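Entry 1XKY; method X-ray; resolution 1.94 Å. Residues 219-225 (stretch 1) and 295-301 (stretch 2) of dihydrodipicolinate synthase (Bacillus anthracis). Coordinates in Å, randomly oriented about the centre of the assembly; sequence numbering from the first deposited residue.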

# COMPACT_ATOMS: atom_id res chain seq x y z
N HIS A 219 -21.73 -20.06 -6.18
CA HIS A 219 -21.66 -21.11 -7.21
C HIS A 219 -21.48 -22.52 -6.62
O HIS A 219 -21.92 -23.49 -7.22
CB HIS A 219 -20.51 -20.87 -8.19
CG HIS A 219 -20.73 -19.73 -9.13
ND1 HIS A 219 -21.32 -19.89 -10.37
CD2 HIS A 219 -20.36 -18.43 -9.06
CE1 HIS A 219 -21.34 -18.73 -11.00
NE2 HIS A 219 -20.76 -17.82 -10.22
N VAL A 220 -20.80 -22.62 -5.47
CA VAL A 220 -20.50 -23.92 -4.87
C VAL A 220 -21.06 -24.13 -3.46
O VAL A 220 -21.32 -25.27 -3.07
CB VAL A 220 -18.98 -24.24 -4.86
CG1 VAL A 220 -18.48 -24.46 -6.29
CG2 VAL A 220 -18.17 -23.14 -4.15
N ILE A 221 -21.26 -23.06 -2.69
CA ILE A 221 -21.79 -23.20 -1.33
C ILE A 221 -22.96 -22.25 -1.06
O ILE A 221 -23.10 -21.73 0.03
CB ILE A 221 -20.68 -23.04 -0.26
CG1 ILE A 221 -19.90 -21.74 -0.50
CG2 ILE A 221 -19.75 -24.26 -0.27
CD1 ILE A 221 -19.13 -21.25 0.73
N GLY A 222 -23.81 -22.06 -2.06
CA GLY A 222 -24.98 -21.21 -1.93
C GLY A 222 -25.91 -21.63 -0.81
O GLY A 222 -26.42 -20.79 -0.08
N ASN A 223 -26.14 -22.94 -0.66
CA ASN A 223 -27.05 -23.41 0.39
C ASN A 223 -26.47 -23.10 1.78
O ASN A 223 -27.20 -22.70 2.69
CB ASN A 223 -27.38 -24.90 0.27
CG ASN A 223 -28.32 -25.22 -0.91
OD1 ASN A 223 -29.08 -24.37 -1.37
ND2 ASN A 223 -28.27 -26.46 -1.38
N GLU A 224 -25.16 -23.28 1.91
CA GLU A 224 -24.45 -22.97 3.16
C GLU A 224 -24.55 -21.47 3.52
O GLU A 224 -24.82 -21.11 4.67
CB GLU A 224 -22.99 -23.40 3.08
CG GLU A 224 -22.76 -24.93 3.08
CD GLU A 224 -22.97 -25.61 1.73
OE1 GLU A 224 -23.43 -24.97 0.76
OE2 GLU A 224 -22.70 -26.83 1.64
N MET A 225 -24.35 -20.62 2.52
CA MET A 225 -24.48 -19.17 2.69
C MET A 225 -25.91 -18.76 3.06
O MET A 225 -26.12 -17.86 3.86
CB MET A 225 -24.06 -18.43 1.42
CG MET A 225 -22.60 -18.58 1.07
SD MET A 225 -22.19 -17.85 -0.53
CE MET A 225 -22.55 -16.13 -0.18
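Stretch 2, residues 295-301: VMQSIPR

Stretch 2, the C-terminal end of the dihydrodipicolinate synthase chain, packs obliquely against a kinked helical segment, residues 219-225, with the register rising in the same order: Val220 pairs with Met296 (CA to CA 8.8 Å), Ile221 with Ile299 (8.6 Å) and Glu224 with Pro300 (9.8 Å). It enters in helical conformation and leaves extended, with phi/psi of -71/126 at Ile299 and -62/137 at Pro300. Ser298 N (2.9 Å) and OG (2.5 Å) both donate to Val295 O, and Ile299 N bonds to Met296 O (3.2 Å); the p rotamer of Ser298 folds the hydroxyl back to the Val295 carbonyl. Across the kink, the backbone of stretch 1 bonds from Met225 N to Ile221 O at 3.0 Å.

The buried part of the contact is apolar. Met296 sets out sideways, but its m, m, m chi angles curl the chain so that CE comes 3.8 Å from Val220 CG1; Val220, in m, points toward stretch 2. Ile299 also points toward its partner, and its m, t conformation extends CD1 to 3.8 Å from Ile221 CG2. Ile221 itself is p, t and leaves its backbone sideways; its p rotamer turns CG2 to this contact, with CG1 and CD1 farther off.

Polar groups meet through water, with no direct hydrogen bond between the stretches. Glu224, m then p, bends its carboxylate round so that OE2 lies 4.1 Å from Ile299 CG2; one water donates to both Glu224 OE2 (2.7 Å) and Pro300 O (2.5 Å). Arg301 turns back through m, m before running out straight (chi3 and chi4 both t), bringing NH1 to 4.3 Å from Glu224 OE2. At that distance the pair is beyond a salt bridge, and the oxygen lies well out of the guanidinium plane, with no N-H pointing at it. Val220 O lies near the plane, and a second water links them, donating to Val220 O (2.8 Å) and accepting from Arg301 NH2 (3.3 Å).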

# COMPACT_ATOMS: atom_id res chain seq x y z
N VAL A 295 -9.38 -28.31 -1.04
CA VAL A 295 -10.28 -27.43 -0.29
C VAL A 295 -11.74 -27.82 -0.56
O VAL A 295 -12.52 -27.98 0.37
CB VAL A 295 -10.05 -25.93 -0.60
CG1 VAL A 295 -10.97 -25.06 0.26
CG2 VAL A 295 -8.60 -25.54 -0.36
N MET A 296 -12.08 -28.00 -1.83
CA MET A 296 -13.44 -28.42 -2.21
C MET A 296 -13.87 -29.71 -1.51
O MET A 296 -15.02 -29.84 -1.08
CB MET A 296 -13.55 -28.59 -3.73
CG MET A 296 -13.48 -27.29 -4.53
SD MET A 296 -14.68 -26.03 -4.01
CE MET A 296 -16.25 -26.82 -4.37
N GLN A 297 -12.94 -30.65 -1.40
CA GLN A 297 -13.20 -31.94 -0.75
C GLN A 297 -13.38 -31.82 0.77
O GLN A 297 -13.98 -32.70 1.39
CB GLN A 297 -12.10 -32.96 -1.10
CG GLN A 297 -12.25 -33.50 -2.51
CD GLN A 297 -11.11 -34.42 -2.98
OE1 GLN A 297 -11.21 -35.01 -4.06
NE2 GLN A 297 -10.05 -34.54 -2.19
N SER A 298 -12.90 -30.73 1.36
CA SER A 298 -13.11 -30.46 2.79
C SER A 298 -14.46 -29.80 3.13
O SER A 298 -14.76 -29.59 4.30
CB SER A 298 -11.98 -29.60 3.34
OG SER A 298 -12.02 -28.29 2.83
N ILE A 299 -15.27 -29.47 2.12
CA ILE A 299 -16.63 -28.94 2.36
C ILE A 299 -17.50 -30.07 2.89
O ILE A 299 -17.59 -31.12 2.26
CB ILE A 299 -17.29 -28.40 1.07
CG1 ILE A 299 -16.47 -27.25 0.46
CG2 ILE A 299 -18.73 -27.93 1.35
CD1 ILE A 299 -16.97 -26.83 -0.92
N PRO A 300 -18.15 -29.87 4.05
CA PRO A 300 -18.99 -30.96 4.57
C PRO A 300 -20.15 -31.33 3.64
O PRO A 300 -20.79 -30.43 3.10
CB PRO A 300 -19.53 -30.40 5.89
CG PRO A 300 -18.60 -29.31 6.26
CD PRO A 300 -18.17 -28.71 4.95
N ARG A 301 -20.39 -32.62 3.45
CA ARG A 301 -21.53 -33.10 2.64
C ARG A 301 -22.49 -33.94 3.48
O ARG A 301 -22.08 -34.54 4.47
CB ARG A 301 -21.04 -33.91 1.44
CG ARG A 301 -20.08 -33.17 0.53
CD ARG A 301 -20.69 -31.89 -0.04
NE ARG A 301 -19.79 -31.27 -1.00
CZ ARG A 301 -20.01 -30.11 -1.61
NH1 ARG A 301 -21.12 -29.42 -1.37
NH2 ARG A 301 -19.12 -29.64 -2.48
O HOH W 1 -20.49 -27.49 -4.52
O HOH W 2 -21.45 -28.06 3.65